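Local atomic coordinates of N-acetylgalactosaminyltransferase 7 (PDB entry 6IWR), a protein that belongs to the polypeptide GalNAc transferase family, pairing a GT-A type glycosyltransferase domain with a ricin-type beta-trefoil lectin domain. Residues A[287-293]-A[304-308]; A[146-151]-A[250-256]; A[322-326]-A[456-461]. All blocks are in the same frame, centred on the assembly; numbering follows the deposited sequence.

Interaction 1 of 3, residues A[287-293]-A[304-308]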
loop_
_atom_site.group_PDB
_atom_site.type_symbol
_atom_site.label_atom_id
_atom_site.label_comp_id
_atom_site.label_asym_id
_atom_site.label_seq_id
_atom_site.Cartn_x
_atom_site.Cartn_y
_atom_site.Cartn_z
ATOM N N ASP A 287 1.829 7.405 -28.083
ATOM C CA ASP A 287 2.275 7.438 -29.470
ATOM C C ASP A 287 3.341 6.391 -29.760
ATOM O O ASP A 287 4.145 6.035 -28.896
ATOM C CB ASP A 287 2.853 8.801 -29.802
ATOM C CG ASP A 287 2.787 9.099 -31.246
ATOM O OD1 ASP A 287 1.782 8.700 -31.866
ATOM O OD2 ASP A 287 3.716 9.753 -31.753
ATOM N N GLU A 288 3.376 5.933 -31.015
ATOM C CA GLU A 288 4.467 5.057 -31.423
ATOM C C GLU A 288 5.815 5.716 -31.176
ATOM O O GLU A 288 6.832 5.026 -31.071
ATOM C CB GLU A 288 4.328 4.658 -32.895
ATOM C CG GLU A 288 4.910 3.252 -33.228
ATOM C CD GLU A 288 4.378 2.117 -32.310
ATOM O OE1 GLU A 288 3.523 2.407 -31.430
ATOM O OE2 GLU A 288 4.817 0.941 -32.471
ATOM N N ASP A 289 5.838 7.045 -31.078
ATOM C CA ASP A 289 7.035 7.829 -30.807
ATOM C C ASP A 289 7.133 8.240 -29.348
ATOM O O ASP A 289 8.029 9.018 -28.984
ATOM C CB ASP A 289 7.045 9.084 -31.686
ATOM C CG ASP A 289 7.955 8.954 -32.887
ATOM O OD1 ASP A 289 8.437 7.836 -33.159
ATOM O OD2 ASP A 289 8.211 9.985 -33.555
ATOM N N GLY A 290 6.208 7.759 -28.521
ATOM C CA GLY A 290 6.098 8.175 -27.146
ATOM C C GLY A 290 5.361 9.475 -26.928
ATOM O O GLY A 290 5.402 10.008 -25.812
ATOM N N TYR A 291 4.695 10.016 -27.941
ATOM C CA TYR A 291 4.012 11.287 -27.759
ATOM C C TYR A 291 2.618 11.042 -27.198
ATOM O O TYR A 291 1.851 10.236 -27.731
ATOM C CB TYR A 291 3.949 12.069 -29.071
ATOM C CG TYR A 291 5.320 12.411 -29.629
ATOM C CD1 TYR A 291 6.448 12.375 -28.825
ATOM C CD2 TYR A 291 5.483 12.764 -30.970
ATOM C CE1 TYR A 291 7.698 12.671 -29.340
ATOM C CE2 TYR A 291 6.732 13.069 -31.496
ATOM C CZ TYR A 291 7.835 13.026 -30.676
ATOM O OH TYR A 291 9.091 13.306 -31.181
ATOM N N ALA A 292 2.302 11.733 -26.113
ATOM C CA ALA A 292 0.983 11.711 -25.515
ATOM C C ALA A 292 0.464 13.134 -25.460
ATOM O O ALA A 292 1.228 14.101 -25.473
ATOM C CB ALA A 292 1.025 11.087 -24.118
ATOM N N ARG A 293 -0.850 13.273 -25.418
ATOM C CA ARG A 293 -1.416 14.563 -25.083
ATOM C C ARG A 293 -2.099 14.432 -23.722
ATOM O O ARG A 293 -2.399 13.321 -23.264
ATOM C CB ARG A 293 -2.331 15.078 -26.226
ATOM C CG ARG A 293 -3.334 14.072 -26.714
ATOM C CD ARG A 293 -3.774 14.231 -28.164
ATOM N NE ARG A 293 -4.035 15.604 -28.552
ATOM C CZ ARG A 293 -5.236 16.136 -28.768
ATOM N NH1 ARG A 293 -5.321 17.403 -29.162
ATOM N NH2 ARG A 293 -6.340 15.427 -28.600
ATOM N N ARG A 304 -3.288 10.540 -19.594
ATOM C CA ARG A 304 -2.540 10.788 -20.824
ATOM C C ARG A 304 -3.031 9.868 -21.935
ATOM O O ARG A 304 -3.299 8.687 -21.705
ATOM C CB ARG A 304 -1.027 10.615 -20.606
ATOM C CG ARG A 304 -0.435 11.639 -19.636
ATOM C CD ARG A 304 1.004 11.278 -19.226
ATOM N NE ARG A 304 1.995 11.632 -20.252
ATOM C CZ ARG A 304 2.674 10.756 -20.992
ATOM N NH1 ARG A 304 2.484 9.446 -20.822
ATOM N NH2 ARG A 304 3.548 11.190 -21.899
ATOM N N VAL A 305 -3.161 10.407 -23.142
ATOM C CA VAL A 305 -3.626 9.577 -24.250
ATOM C C VAL A 305 -2.674 9.761 -25.422
ATOM O O VAL A 305 -2.034 10.812 -25.552
ATOM C CB VAL A 305 -5.075 9.905 -24.648
ATOM C CG1 VAL A 305 -6.018 9.781 -23.446
ATOM C CG2 VAL A 305 -5.143 11.286 -25.301
ATOM N N PRO A 306 -2.544 8.775 -26.295
ATOM C CA PRO A 306 -1.562 8.888 -27.381
ATOM C C PRO A 306 -1.898 10.042 -28.315
ATOM O O PRO A 306 -3.060 10.430 -28.471
ATOM C CB PRO A 306 -1.675 7.539 -28.095
ATOM C CG PRO A 306 -3.067 7.076 -27.776
ATOM C CD PRO A 306 -3.333 7.538 -26.377
ATOM N N LEU A 307 -0.859 10.592 -28.943
ATOM C CA LEU A 307 -1.062 11.622 -29.960
ATOM C C LEU A 307 -1.880 11.059 -31.121
ATOM O O LEU A 307 -1.673 9.926 -31.557
ATOM C CB LEU A 307 0.284 12.158 -30.454
ATOM C CG LEU A 307 0.224 13.268 -31.505
ATOM C CD1 LEU A 307 -0.356 14.531 -30.935
ATOM C CD2 LEU A 307 1.610 13.527 -32.032
ATOM N N THR A 308 -2.799 11.846 -31.617
ATOM C CA THR A 308 -3.792 11.319 -32.535
ATOM C C THR A 308 -3.338 11.436 -33.981
ATOM O O THR A 308 -2.468 12.248 -34.316
ATOM C CB THR A 308 -5.084 12.084 -32.384
ATOM O OG1 THR A 308 -4.807 13.443 -32.740
ATOM C CG2 THR A 308 -5.614 12.002 -30.975
#

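Interaction 2 of 3, residues A[146-151]-A[250-256]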
loop_
_atom_site.group_PDB
_atom_site.type_symbol
_atom_site.label_atom_id
_atom_site.label_comp_id
_atom_site.label_asym_id
_atom_site.label_seq_id
_atom_site.Cartn_x
_atom_site.Cartn_y
_atom_site.Cartn_z
ATOM N N LEU A 146 14.265 35.167 -30.124
ATOM C CA LEU A 146 13.414 34.671 -29.068
ATOM C C LEU A 146 13.215 35.603 -27.899
ATOM O O LEU A 146 14.022 36.472 -27.645
ATOM C CB LEU A 146 14.000 33.378 -28.535
ATOM C CG LEU A 146 14.330 32.280 -29.529
ATOM C CD1 LEU A 146 15.517 31.469 -29.048
ATOM C CD2 LEU A 146 13.118 31.401 -29.731
ATOM N N LEU A 147 12.108 35.419 -27.204
ATOM C CA LEU A 147 11.816 36.135 -25.976
ATOM C C LEU A 147 12.756 35.709 -24.867
ATOM O O LEU A 147 13.192 34.582 -24.827
ATOM C CB LEU A 147 10.399 35.823 -25.525
ATOM C CG LEU A 147 9.149 36.597 -25.927
ATOM C CD1 LEU A 147 9.415 37.759 -26.844
ATOM C CD2 LEU A 147 8.106 35.683 -26.525
ATOM N N THR A 148 13.056 36.611 -23.951
ATOM C CA THR A 148 13.784 36.249 -22.739
ATOM C C THR A 148 12.853 35.556 -21.735
ATOM O O THR A 148 11.631 35.567 -21.880
ATOM C CB THR A 148 14.392 37.488 -22.106
ATOM O OG1 THR A 148 13.333 38.360 -21.680
ATOM C CG2 THR A 148 15.281 38.222 -23.112
ATOM N N SER A 149 13.422 34.956 -20.687
ATOM C CA SER A 149 12.581 34.258 -19.718
ATOM C C SER A 149 13.066 34.431 -18.287
ATOM O O SER A 149 14.275 34.450 -18.009
ATOM C CB SER A 149 12.491 32.746 -20.028
ATOM O OG SER A 149 11.839 32.525 -21.266
ATOM N N SER A 150 12.107 34.521 -17.373
ATOM C CA SER A 150 12.356 34.277 -15.957
ATOM C C SER A 150 11.952 32.835 -15.664
ATOM O O SER A 150 10.791 32.471 -15.886
ATOM C CB SER A 150 11.550 35.257 -15.100
ATOM O OG SER A 150 11.904 36.614 -15.376
ATOM N N VAL A 151 12.880 31.992 -15.219
ATOM C CA VAL A 151 12.452 30.684 -14.732
ATOM C C VAL A 151 12.163 30.817 -13.243
ATOM O O VAL A 151 12.977 31.361 -12.481
ATOM C CB VAL A 151 13.475 29.557 -15.032
ATOM C CG1 VAL A 151 14.184 29.731 -16.373
ATOM C CG2 VAL A 151 14.477 29.342 -13.913
ATOM N N TRP A 250 16.775 22.813 -24.655
ATOM C CA TRP A 250 15.375 22.813 -24.244
ATOM C C TRP A 250 14.714 24.146 -24.483
ATOM O O TRP A 250 13.480 24.207 -24.553
ATOM C CB TRP A 250 15.208 22.486 -22.756
ATOM C CG TRP A 250 15.767 23.550 -21.851
ATOM C CD1 TRP A 250 17.089 23.848 -21.668
ATOM C CD2 TRP A 250 15.032 24.457 -20.997
ATOM N NE1 TRP A 250 17.225 24.865 -20.745
ATOM C CE2 TRP A 250 15.987 25.265 -20.327
ATOM C CE3 TRP A 250 13.665 24.652 -20.721
ATOM C CZ2 TRP A 250 15.626 26.261 -19.410
ATOM C CZ3 TRP A 250 13.305 25.655 -19.802
ATOM C CH2 TRP A 250 14.289 26.443 -19.162
ATOM N N TYR A 251 15.506 25.203 -24.621
ATOM C CA TYR A 251 14.982 26.553 -24.532
ATOM C C TYR A 251 14.366 27.017 -25.849
ATOM O O TYR A 251 13.245 27.540 -25.869
ATOM C CB TYR A 251 16.086 27.504 -24.081
ATOM C CG TYR A 251 15.552 28.880 -23.813
ATOM C CD1 TYR A 251 15.050 29.208 -22.565
ATOM C CD2 TYR A 251 15.503 29.853 -24.831
ATOM C CE1 TYR A 251 14.524 30.472 -22.315
ATOM C CE2 TYR A 251 14.979 31.115 -24.593
ATOM C CZ TYR A 251 14.487 31.414 -23.329
ATOM O OH TYR A 251 13.967 32.653 -23.059
ATOM N N ALA A 252 15.082 26.866 -26.954
ATOM C CA ALA A 252 14.583 27.398 -28.224
ATOM C C ALA A 252 13.289 26.717 -28.659
ATOM O O ALA A 252 12.300 27.415 -28.930
ATOM C CB ALA A 252 15.678 27.285 -29.292
ATOM N N PRO A 253 13.221 25.400 -28.747
ATOM C CA PRO A 253 11.929 24.742 -29.021
ATOM C C PRO A 253 10.793 25.228 -28.122
ATOM O O PRO A 253 9.667 25.418 -28.600
ATOM C CB PRO A 253 12.232 23.252 -28.780
ATOM C CG PRO A 253 13.720 23.162 -28.465
ATOM C CD PRO A 253 14.230 24.507 -28.157
ATOM N N LEU A 254 11.063 25.445 -26.828
ATOM C CA LEU A 254 9.991 25.787 -25.899
ATOM C C LEU A 254 9.522 27.230 -26.070
ATOM O O LEU A 254 8.324 27.520 -25.969
ATOM C CB LEU A 254 10.452 25.554 -24.463
ATOM C CG LEU A 254 9.410 25.702 -23.354
ATOM C CD1 LEU A 254 8.581 24.463 -23.233
ATOM C CD2 LEU A 254 10.087 25.974 -22.062
ATOM N N VAL A 255 10.444 28.159 -26.320
ATOM C CA VAL A 255 10.036 29.556 -26.439
ATOM C C VAL A 255 9.804 30.023 -27.879
ATOM O O VAL A 255 9.298 31.138 -28.092
ATOM C CB VAL A 255 11.079 30.439 -25.738
ATOM C CG1 VAL A 255 10.656 31.889 -25.779
ATOM C CG2 VAL A 255 11.238 29.978 -24.306
ATOM N N ALA A 256 10.146 29.229 -28.873
ATOM C CA ALA A 256 9.860 29.660 -30.237
ATOM C C ALA A 256 8.366 29.856 -30.457
ATOM O O ALA A 256 7.962 30.930 -30.933
ATOM C CB ALA A 256 10.463 28.668 -31.241
#

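Interaction 3 of 3, residues A[322-326]-A[456-461]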
loop_
_atom_site.group_PDB
_atom_site.type_symbol
_atom_site.label_atom_id
_atom_site.label_comp_id
_atom_site.label_asym_id
_atom_site.label_seq_id
_atom_site.Cartn_x
_atom_site.Cartn_y
_atom_site.Cartn_z
ATOM N N TYR A 322 2.875 20.118 -30.815
ATOM C CA TYR A 322 1.522 19.661 -31.115
ATOM C C TYR A 322 0.557 20.116 -30.022
ATOM O O TYR A 322 0.965 20.565 -28.944
ATOM C CB TYR A 322 1.474 18.139 -31.328
ATOM C CG TYR A 322 1.956 17.265 -30.174
ATOM C CD1 TYR A 322 1.074 16.843 -29.173
ATOM C CD2 TYR A 322 3.271 16.826 -30.108
ATOM C CE1 TYR A 322 1.487 16.030 -28.136
ATOM C CE2 TYR A 322 3.695 16.022 -29.069
ATOM C CZ TYR A 322 2.792 15.618 -28.085
ATOM O OH TYR A 322 3.190 14.798 -27.050
ATOM N N ARG A 323 -0.740 20.011 -30.318
ATOM C CA ARG A 323 -1.761 20.464 -29.377
ATOM C C ARG A 323 -2.039 19.419 -28.290
ATOM O O ARG A 323 -2.192 18.229 -28.578
ATOM C CB ARG A 323 -3.052 20.800 -30.116
ATOM C CG ARG A 323 -2.871 21.770 -31.268
ATOM C CD ARG A 323 -4.184 22.248 -31.869
ATOM N NE ARG A 323 -4.983 21.176 -32.466
ATOM C CZ ARG A 323 -6.128 21.399 -33.101
ATOM N NH1 ARG A 323 -6.554 22.645 -33.222
ATOM N NH2 ARG A 323 -6.833 20.405 -33.615
ATOM N N SER A 324 -2.128 19.878 -27.043
ATOM C CA SER A 324 -2.662 19.098 -25.946
ATOM C C SER A 324 -3.890 19.792 -25.352
ATOM O O SER A 324 -3.921 21.022 -25.270
ATOM C CB SER A 324 -1.615 18.896 -24.847
ATOM O OG SER A 324 -2.194 18.224 -23.732
ATOM N N PRO A 325 -4.916 19.048 -24.933
ATOM C CA PRO A 325 -6.045 19.715 -24.269
ATOM C C PRO A 325 -5.689 20.251 -22.887
ATOM O O PRO A 325 -6.335 21.203 -22.423
ATOM C CB PRO A 325 -7.122 18.619 -24.188
ATOM C CG PRO A 325 -6.656 17.518 -25.110
ATOM C CD PRO A 325 -5.140 17.602 -25.079
ATOM N N ALA A 326 -4.674 19.681 -22.230
ATOM C CA ALA A 326 -4.290 20.079 -20.882
ATOM C C ALA A 326 -2.798 19.810 -20.669
ATOM O O ALA A 326 -2.153 19.105 -21.453
ATOM C CB ALA A 326 -5.117 19.326 -19.836
ATOM N N GLU A 456 -13.830 20.117 -30.823
ATOM C CA GLU A 456 -12.818 20.606 -31.749
ATOM C C GLU A 456 -11.396 20.300 -31.287
ATOM O O GLU A 456 -10.580 19.812 -32.079
ATOM C CB GLU A 456 -12.996 22.119 -31.944
ATOM C CG GLU A 456 -11.972 22.763 -32.862
ATOM C CD GLU A 456 -11.938 22.117 -34.226
ATOM O OE1 GLU A 456 -10.830 22.005 -34.804
ATOM O OE2 GLU A 456 -13.019 21.713 -34.701
ATOM N N ILE A 457 -11.052 20.582 -30.033
ATOM C CA ILE A 457 -9.672 20.389 -29.634
ATOM C C ILE A 457 -9.453 19.176 -28.705
ATOM O O ILE A 457 -8.351 18.609 -28.717
ATOM C CB ILE A 457 -9.059 21.686 -29.045
ATOM C CG1 ILE A 457 -9.192 21.736 -27.549
ATOM C CG2 ILE A 457 -9.608 22.973 -29.720
ATOM C CD1 ILE A 457 -7.881 21.398 -26.884
ATOM N N ALA A 458 -10.476 18.697 -27.983
ATOM C CA ALA A 458 -10.334 17.554 -27.071
ATOM C C ALA A 458 -11.170 16.348 -27.515
ATOM O O ALA A 458 -11.546 15.489 -26.711
ATOM C CB ALA A 458 -10.690 17.943 -25.640
ATOM N N TYR A 459 -11.391 16.257 -28.828
ATOM C CA TYR A 459 -12.207 15.275 -29.538
ATOM C C TYR A 459 -11.833 13.814 -29.266
ATOM O O TYR A 459 -12.576 12.930 -29.693
ATOM C CB TYR A 459 -12.087 15.568 -31.040
ATOM C CG TYR A 459 -10.628 15.576 -31.442
ATOM C CD1 TYR A 459 -9.949 14.385 -31.647
ATOM C CD2 TYR A 459 -9.910 16.766 -31.554
ATOM C CE1 TYR A 459 -8.625 14.370 -31.985
ATOM C CE2 TYR A 459 -8.577 16.755 -31.893
ATOM C CZ TYR A 459 -7.934 15.547 -32.101
ATOM O OH TYR A 459 -6.590 15.500 -32.433
ATOM N N ASP A 460 -10.718 13.522 -28.589
ATOM C CA ASP A 460 -10.346 12.122 -28.363
ATOM C C ASP A 460 -10.601 11.624 -26.948
ATOM O O ASP A 460 -10.491 10.412 -26.716
ATOM C CB ASP A 460 -8.868 11.857 -28.695
ATOM C CG ASP A 460 -7.943 12.922 -28.160
ATOM O OD1 ASP A 460 -8.461 13.978 -27.749
ATOM O OD2 ASP A 460 -6.703 12.725 -28.169
ATOM N N ILE A 461 -10.963 12.494 -26.006
ATOM C CA ILE A 461 -11.012 12.059 -24.614
ATOM C C ILE A 461 -12.121 11.033 -24.391
ATOM O O ILE A 461 -11.899 9.988 -23.765
ATOM C CB ILE A 461 -11.172 13.261 -23.677
ATOM C CG1 ILE A 461 -9.859 14.031 -23.645
ATOM C CG2 ILE A 461 -11.661 12.784 -22.300
ATOM C CD1 ILE A 461 -9.945 15.357 -22.943
#

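Interaction 1 of 3, residues A[287-293]-A[304-308]
The side chains of Arg293 and Val305 cross at a slant on one face of a two-stranded hairpin, with CG of Arg293 3.6 Å from CG2 of Val305. The arginine reaches this place because its CG sits between the backbone N and the carbonyl carbon (chi1 49°), and the chain then bends at chi3. Its CD lies 4.0 Å from CG2 of Thr308, just ahead of helix 309-313. The guanidinium beyond is gripped from outside the hairpin: NH2 forms a salt bridge with Asp460, while NE and NH1 donate to the carbonyls of Arg323 and Ile457. Behind these side chains, Arg293 and Val305 are an antiparallel hydrogen-bonded pair: Arg293 N meets Val305 O at 2.7 Å, and Val305 N meets Arg293 O at 3.0 Å in a nearly straight bond (170° at the hydrogen). The pair belongs to the hairpin of strands 292-296 and 302-306, within the glycosyltransferase family 2 region. In the neighbouring non-hydrogen-bonded pair, Ala292 with Pro306, the two side chains diverge. The methyl of Ala292 instead lies over one face of the Arg304 guanidinium, toward its rim, with CB 3.4 Å from NH2 of Arg304. Further along, Tyr291 and Leu307 run side by side in the same direction, their CB atoms 3.9 Å apart, and CD2 of Leu307 lies at the edge of the tyrosine ring, near its plane. Asp287 also lies alongside Leu307, with its OD1 turned to a salt bridge with Lys312. Thr308 occupies the N-cap of helix 309-313, its OG1 accepting from the backbone N of Glu311 and also bonded to Tyr459 OH.

Interaction 2 of 3, residues A[146-151]-A[250-256]
The phenolic oxygen of Tyr251 is held by two groups of 146-151: it donates to Leu147 O at 2.7 Å and accepts from Ser149 OG at 2.8 Å. The two bonds bracket Thr148 and tie the hydroxyl to the entry of a strand. The tyrosine extends across because its CG is anti to the backbone N (chi1 -173°), which carries the ring from the helix toward the strand. Leu147 O lies at the ring edge, in plane, on the CE2 side of the hydroxyl, whereas the donor stands 20° from the plane of the leucine carbonyl. Ser149 CB also lies in the ring plane, but on the CE1 side, while its OG approaches obliquely. One turn on, Val255 places CG2 over one face of the Tyr251 ring, 3.7 Å above the plane and toward its rim. Its other branch, CG1, touches CB of Leu147 at 4.0 Å, so the two branches of the valine meet the tyrosine and the incoming chain respectively. Leu146 rests on the same helix with both methyls: CD2 comes to 3.7 Å from Ala256 CA, and CD1 reaches Ala252 CB at 4.2 Å. At the other end, CG1 of Val151 meets the edge of the Trp250 ring near its plane, 4.3 Å from CH2, while the indole NE1 of Trp250 bonds to Thr174 OG1. Helix 251-260 thereby packs against the beginning of strand 149-155, a strand flanked in the parallel part of the central sheet by 179-186 and 236-240; Tyr178, just before the former, meets the Tyr251 ring with planes about 30° apart, and Pro253 and Leu254 touch strand 376-382.

Interaction 3 of 3, residues A[322-326]-A[456-461]
Arg323 reaches from the short strand 322-323 toward residues 456-459, its chain bent at chi3 (-63°). Its NH2 comes obliquely to the Tyr459 ring, 4.4 Å from CE2, and lies 4.5 Å from Glu456 OE1, beyond salt-bridge range; the firm ionic partner of NH2 is Glu311, whose carboxylate also bonds to Tyr459 OH, a hydroxyl shared with Thr308 OG1. At Ser324 the side chain turns from the helix, but the backbone O lies 4.3 Å from the terminal methyl CD1 of Ile457. Pro325 brings the main apolar contact. Its CB meets two methyls, CD1 of Ile457 and CB of Ala458, each at 3.9 Å, and CD1 of Ile457 also lies 3.6 Å from Pro325 CA. Ile461 CD1 touches CB of the same proline more loosely, brought round by the type I turn 458-461, which is closed by a bond from Ile461 N to Ala458 O. Phe453, Trp296 and Trp364 surround these apolar groups. The arrangement is apolar packing round Pro325, with Arg323 and Glu456 beside it: strand 322-323, paired with strand 369-373 in the mixed sheet of the GT-A type domain, and the loop after it pack against the chain that follows helix 450-457.

How the interactions relate
From the N terminus, interaction 2 comes first, its 98 intervening residues bringing helix 251-260 back onto strand 149-155. Interaction 1 then closes the short hairpin 292-306, and interaction 3 joins strand 322-323 and the loop beyond it to residues 456-461, spanning 129 residues. The three loops follow in series, neither nested nor crossed. Interactions 1 and 3 adjoin, their centres 11 Å apart: Ala292 O probably bonds with Tyr322 OH, and CD1 of Leu307 packs on the Tyr322 ring, so hairpin, sheet edge and helical region meet. Interaction 2 stands apart, its centre 24 Å from both others, yet it and interaction 3 reach the same sheet.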